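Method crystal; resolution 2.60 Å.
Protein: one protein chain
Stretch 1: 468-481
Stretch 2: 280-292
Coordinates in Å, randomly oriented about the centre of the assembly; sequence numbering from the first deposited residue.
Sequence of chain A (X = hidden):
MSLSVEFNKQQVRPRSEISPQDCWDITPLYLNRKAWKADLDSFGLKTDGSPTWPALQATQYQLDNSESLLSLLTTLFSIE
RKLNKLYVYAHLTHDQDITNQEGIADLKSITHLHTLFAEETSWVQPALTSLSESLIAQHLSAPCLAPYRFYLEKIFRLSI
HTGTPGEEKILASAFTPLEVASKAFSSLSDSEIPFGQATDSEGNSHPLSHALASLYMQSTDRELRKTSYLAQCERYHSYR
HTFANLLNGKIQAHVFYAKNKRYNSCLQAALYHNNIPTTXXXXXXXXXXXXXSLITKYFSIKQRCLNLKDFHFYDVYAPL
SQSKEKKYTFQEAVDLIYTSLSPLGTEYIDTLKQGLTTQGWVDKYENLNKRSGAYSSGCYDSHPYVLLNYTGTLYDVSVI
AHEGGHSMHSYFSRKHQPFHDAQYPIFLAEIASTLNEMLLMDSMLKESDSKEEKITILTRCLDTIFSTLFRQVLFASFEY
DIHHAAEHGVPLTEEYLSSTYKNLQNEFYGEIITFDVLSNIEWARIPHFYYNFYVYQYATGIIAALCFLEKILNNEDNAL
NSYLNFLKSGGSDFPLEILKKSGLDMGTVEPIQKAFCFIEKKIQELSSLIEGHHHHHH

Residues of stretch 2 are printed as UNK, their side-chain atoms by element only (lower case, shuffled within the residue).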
# COMPACT_ATOMS: atom_id res chain seq x y z
N THR A 468 -7.37 -0.30 9.75
CA THR A 468 -6.32 -0.87 8.94
C THR A 468 -5.74 -2.17 9.50
O THR A 468 -5.15 -2.96 8.76
CB THR A 468 -5.23 0.14 8.44
OG1 THR A 468 -3.93 -0.26 8.88
CG2 THR A 468 -5.53 1.56 8.85
N LEU A 469 -5.94 -2.43 10.78
CA LEU A 469 -5.45 -3.70 11.32
C LEU A 469 -6.56 -4.75 11.45
O LEU A 469 -6.55 -5.76 10.74
CB LEU A 469 -4.72 -3.48 12.63
CG LEU A 469 -4.48 -4.68 13.55
CD1 LEU A 469 -4.13 -5.91 12.77
CD2 LEU A 469 -3.37 -4.38 14.54
N PHE A 470 -7.52 -4.52 12.34
CA PHE A 470 -8.57 -5.52 12.61
C PHE A 470 -9.48 -5.80 11.42
O PHE A 470 -9.67 -6.97 11.03
CB PHE A 470 -9.38 -5.14 13.85
CG PHE A 470 -8.63 -5.35 15.12
CD1 PHE A 470 -8.72 -6.55 15.81
CD2 PHE A 470 -7.76 -4.38 15.59
CE1 PHE A 470 -7.98 -6.78 16.97
CE2 PHE A 470 -7.03 -4.60 16.75
CZ PHE A 470 -7.14 -5.80 17.43
N ARG A 471 -10.03 -4.74 10.84
CA ARG A 471 -10.93 -4.90 9.72
C ARG A 471 -10.24 -5.60 8.57
O ARG A 471 -10.85 -6.43 7.92
CB ARG A 471 -11.55 -3.58 9.28
CG ARG A 471 -12.61 -3.82 8.21
CD ARG A 471 -13.84 -2.96 8.38
NE ARG A 471 -13.83 -1.73 7.58
CZ ARG A 471 -14.41 -1.59 6.38
NH1 ARG A 471 -14.37 -0.42 5.75
NH2 ARG A 471 -15.04 -2.62 5.81
N GLN A 472 -8.96 -5.31 8.33
CA GLN A 472 -8.24 -6.00 7.24
C GLN A 472 -8.01 -7.48 7.54
O GLN A 472 -8.02 -8.32 6.64
CB GLN A 472 -6.92 -5.32 6.94
CG GLN A 472 -7.08 -3.82 6.70
CD GLN A 472 -8.05 -3.53 5.57
OE1 GLN A 472 -7.95 -4.13 4.51
NE2 GLN A 472 -8.98 -2.63 5.80
N VAL A 473 -7.83 -7.80 8.81
CA VAL A 473 -7.55 -9.18 9.17
C VAL A 473 -8.86 -9.98 9.06
O VAL A 473 -8.89 -11.15 8.63
CB VAL A 473 -6.93 -9.26 10.57
CG1 VAL A 473 -6.87 -10.69 11.05
CG2 VAL A 473 -5.54 -8.63 10.55
N LEU A 474 -9.97 -9.34 9.39
CA LEU A 474 -11.24 -9.95 9.08
C LEU A 474 -11.28 -10.32 7.60
O LEU A 474 -11.47 -11.50 7.28
CB LEU A 474 -12.40 -9.04 9.46
CG LEU A 474 -13.80 -9.65 9.58
CD1 LEU A 474 -14.69 -8.60 10.14
CD2 LEU A 474 -14.32 -10.08 8.25
N PHE A 475 -11.06 -9.34 6.70
CA PHE A 475 -11.06 -9.62 5.25
C PHE A 475 -10.14 -10.82 5.00
O PHE A 475 -10.49 -11.76 4.26
CB PHE A 475 -10.66 -8.42 4.35
CG PHE A 475 -11.56 -7.16 4.45
CD1 PHE A 475 -12.88 -7.20 4.95
CD2 PHE A 475 -11.10 -5.91 3.97
CE1 PHE A 475 -13.69 -6.04 4.98
CE2 PHE A 475 -11.91 -4.76 4.01
CZ PHE A 475 -13.21 -4.83 4.52
N ALA A 476 -8.97 -10.80 5.64
CA ALA A 476 -7.97 -11.87 5.42
C ALA A 476 -8.46 -13.27 5.77
O ALA A 476 -8.23 -14.19 4.99
CB ALA A 476 -6.69 -11.59 6.13
N SER A 477 -9.14 -13.44 6.90
CA SER A 477 -9.63 -14.80 7.19
C SER A 477 -10.74 -15.17 6.23
O SER A 477 -10.83 -16.34 5.78
CB SER A 477 -10.11 -14.97 8.63
OG SER A 477 -10.56 -13.75 9.11
N PHE A 478 -11.59 -14.19 5.92
CA PHE A 478 -12.64 -14.43 4.97
C PHE A 478 -12.04 -14.96 3.68
O PHE A 478 -12.43 -16.02 3.17
CB PHE A 478 -13.45 -13.18 4.69
CG PHE A 478 -14.56 -13.41 3.73
CD1 PHE A 478 -15.50 -14.39 3.98
CD2 PHE A 478 -14.64 -12.70 2.54
CE1 PHE A 478 -16.52 -14.64 3.08
CE2 PHE A 478 -15.66 -12.94 1.62
CZ PHE A 478 -16.60 -13.91 1.90
N GLU A 479 -11.06 -14.23 3.16
CA GLU A 479 -10.43 -14.59 1.90
C GLU A 479 -9.75 -15.96 2.04
O GLU A 479 -9.65 -16.75 1.09
CB GLU A 479 -9.45 -13.48 1.49
CG GLU A 479 -8.68 -13.77 0.24
CD GLU A 479 -7.83 -12.58 -0.25
OE1 GLU A 479 -7.47 -11.68 0.57
OE2 GLU A 479 -7.52 -12.54 -1.47
N TYR A 480 -9.29 -16.25 3.24
CA TYR A 480 -8.66 -17.52 3.47
C TYR A 480 -9.69 -18.65 3.44
O TYR A 480 -9.49 -19.65 2.75
CB TYR A 480 -7.96 -17.48 4.80
CG TYR A 480 -7.31 -18.77 5.16
CD1 TYR A 480 -6.03 -19.08 4.69
CD2 TYR A 480 -7.96 -19.70 5.97
CE1 TYR A 480 -5.41 -20.27 5.01
CE2 TYR A 480 -7.36 -20.89 6.29
CZ TYR A 480 -6.09 -21.17 5.82
OH TYR A 480 -5.51 -22.36 6.16
N ASP A 481 -10.79 -18.49 4.18
CA ASP A 481 -11.81 -19.55 4.27
C ASP A 481 -12.47 -19.86 2.94
O ASP A 481 -12.88 -20.98 2.71
CB ASP A 481 -12.93 -19.20 5.26
CG ASP A 481 -12.45 -19.11 6.69
OD1 ASP A 481 -11.30 -19.53 6.95
OD2 ASP A 481 -13.21 -18.62 7.57
N UNK A 280 2.67 -17.42 8.98
CA UNK A 280 2.65 -16.03 9.40
C UNK A 280 1.26 -15.48 9.13
O UNK A 280 0.66 -14.79 9.97
c UNK A 280 3.60 -13.76 8.99
c UNK A 280 5.10 -15.75 8.99
c UNK A 280 3.72 -15.22 8.65
N UNK A 281 0.73 -15.81 7.96
CA UNK A 281 -0.59 -15.35 7.59
C UNK A 281 -1.57 -15.95 8.59
O UNK A 281 -2.33 -15.26 9.28
o UNK A 281 -5.74 -13.90 3.81
c UNK A 281 -3.31 -13.82 3.98
c UNK A 281 -3.41 -15.78 5.94
c UNK A 281 -4.55 -14.35 4.38
c UNK A 281 -2.14 -14.28 4.56
c UNK A 281 -4.59 -15.33 5.37
c UNK A 281 -0.89 -15.78 6.15
c UNK A 281 -2.16 -15.26 5.55
N UNK A 282 -1.48 -17.26 8.71
CA UNK A 282 -2.33 -18.00 9.59
C UNK A 282 -2.30 -17.58 11.07
O UNK A 282 -3.34 -17.49 11.69
o UNK A 282 -3.00 -19.89 8.38
c UNK A 282 -2.03 -19.45 9.33
c UNK A 282 -2.06 -20.30 10.59
N UNK A 283 -1.14 -17.25 11.62
CA UNK A 283 -1.09 -16.88 13.03
C UNK A 283 -1.54 -15.46 13.24
O UNK A 283 -2.03 -15.10 14.31
c UNK A 283 0.31 -17.10 13.62
n UNK A 283 1.97 -18.84 13.46
c UNK A 283 0.69 -18.56 13.67
o UNK A 283 -0.17 -19.43 13.86
N UNK A 284 -1.36 -14.65 12.21
CA UNK A 284 -1.84 -13.29 12.29
C UNK A 284 -3.33 -13.36 12.54
O UNK A 284 -3.85 -12.72 13.47
c UNK A 284 -2.18 -11.18 10.94
c UNK A 284 -2.25 -10.72 9.47
c UNK A 284 -1.53 -12.55 11.00
c UNK A 284 -1.44 -10.19 11.84
N UNK A 285 -4.03 -14.16 11.75
CA UNK A 285 -5.48 -14.29 11.92
C UNK A 285 -5.85 -14.80 13.33
O UNK A 285 -6.77 -14.26 13.97
c UNK A 285 -6.09 -15.23 10.86
c UNK A 285 -6.16 -15.60 8.35
c UNK A 285 -7.53 -15.55 11.22
c UNK A 285 -6.01 -14.60 9.47
N UNK A 286 -5.15 -15.83 13.79
CA UNK A 286 -5.47 -16.43 15.08
C UNK A 286 -5.22 -15.43 16.20
O UNK A 286 -6.10 -15.17 17.03
c UNK A 286 -4.72 -17.75 15.30
o UNK A 286 -6.01 -18.67 13.45
o UNK A 286 -4.16 -19.72 13.95
c UNK A 286 -4.98 -18.79 14.15
N UNK A 287 -4.04 -14.81 16.21
CA UNK A 287 -3.73 -13.89 17.30
C UNK A 287 -4.69 -12.71 17.31
O UNK A 287 -5.15 -12.29 18.37
c UNK A 287 -2.26 -13.41 17.29
c UNK A 287 -1.12 -15.69 17.76
c UNK A 287 -1.41 -14.26 18.24
c UNK A 287 -2.17 -12.04 17.84
N UNK A 288 -5.02 -12.20 16.13
CA UNK A 288 -5.90 -11.06 16.05
C UNK A 288 -7.29 -11.41 16.57
O UNK A 288 -7.84 -10.67 17.37
c UNK A 288 -7.09 -9.50 14.52
c UNK A 288 -4.66 -9.75 14.33
c UNK A 288 -5.95 -10.48 14.63
N UNK A 289 -7.85 -12.54 16.14
CA UNK A 289 -9.13 -12.99 16.69
C UNK A 289 -9.10 -13.11 18.21
O UNK A 289 -10.04 -12.70 18.88
c UNK A 289 -9.54 -14.33 16.10
c UNK A 289 -10.41 -15.63 14.15
n UNK A 289 -11.33 -16.85 12.19
c UNK A 289 -9.99 -14.26 14.67
c UNK A 289 -10.76 -15.56 12.68
N UNK A 290 -8.03 -13.69 18.76
CA UNK A 290 -7.93 -13.78 20.21
C UNK A 290 -7.81 -12.42 20.89
O UNK A 290 -7.89 -12.35 22.11
c UNK A 290 -5.25 -17.93 19.96
c UNK A 290 -6.78 -14.66 20.66
c UNK A 290 -5.71 -16.85 20.91
n UNK A 290 -3.76 -17.94 19.81
c UNK A 290 -6.94 -16.15 20.40
N UNK A 291 -7.61 -11.34 20.12
CA UNK A 291 -7.60 -10.01 20.73
C UNK A 291 -8.80 -9.18 20.36
O UNK A 291 -8.82 -7.95 20.61
o UNK A 291 -4.54 -9.50 21.98
n UNK A 291 -4.69 -11.00 20.33
c UNK A 291 -6.33 -9.24 20.42
c UNK A 291 -5.10 -9.93 20.98
N UNK A 292 -9.81 -9.86 19.83
CA UNK A 292 -11.11 -9.25 19.55
C UNK A 292 -11.54 -8.35 20.68
O UNK A 292 -12.18 -7.30 20.44
c UNK A 292 -12.19 -10.30 19.24
o UNK A 292 -11.99 -11.55 19.90

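Position 280 carries three carbons, one bearing the other two, and lies out of reach of stretch 1; the fork at CB identifies V280. At 281 one carbon leads to a six-carbon ring bearing an oxygen, which lies 2.8 Å from A476 O: this is Y281. Its OH donates a hydrogen bond to A476 O, which meets the ring at its edge, near the plane. The same carbonyl accepts the helical bond from Y480 N (2.9 Å from A476 O), so it serves two donors.

Position 282 has one carbon carrying an oxygen and a carbon, the pattern of threonine. T282 OG1 is 4.2 Å from Y480 OH, too far for a hydrogen bond. At 283 two carbons end in two further atoms, one oxygen and one nitrogen; this amide is N283, exposed and without contact.

Four carbons forked at the second mark 284 as leucine. L284 points toward stretch 1, its CD2 4.0 Å from V473 CG2. Position 285 also has four carbons, but forked at the first with one arm two carbons long, hence I285. Its side chain is a knob in a hole formed by V473, A476, S477 and Y480; CG2 lies 3.7 Å from S477 CB, and CD1 4.4 Å from Y480 CB.

At 286 the second of two carbons carries two oxygens, a carboxylate: D286, making no contact. The four carbons of 287 repeat the fork seen at 285, giving I287, out of reach of stretch 1. Position 288 is again one carbon carrying two. V288 places CG1 3.6 Å from F470 CD1 and 3.7 Å from V473 CG1, while its CG2 is 4.2 Å from L469 CD1.

At position 289 four carbons in a row end in a nitrogen, so this is K289, whose CE comes 4.0 Å from S477 OG; its NZ is hydrogen-bonded elsewhere in the structure. The same chain at 290 is K290, out of reach. Position 291 is an amide on two carbons, N291; its ND2 donates a very short 2.4 Å bond to I287 O, and its backbone O lies 3.9 Å from F470 CE1. One carbon and one oxygen make 292 serine. S292 OG donates to K289 O at 2.5 Å, across the type I turn spanning 289 to 292.

The helix axes approach to 9.7 Å with an angle of 124° between their directions, burying 595 Å² in all. V473, I285 and V288 form an apolar centre, consistent with the 6.2 Å separation between V473 CA and I285 CA, and the Y281–A476 hydrogen bond adds a polar tie.

Stretch 2 (280-292) VYTNLIDIVKKNS
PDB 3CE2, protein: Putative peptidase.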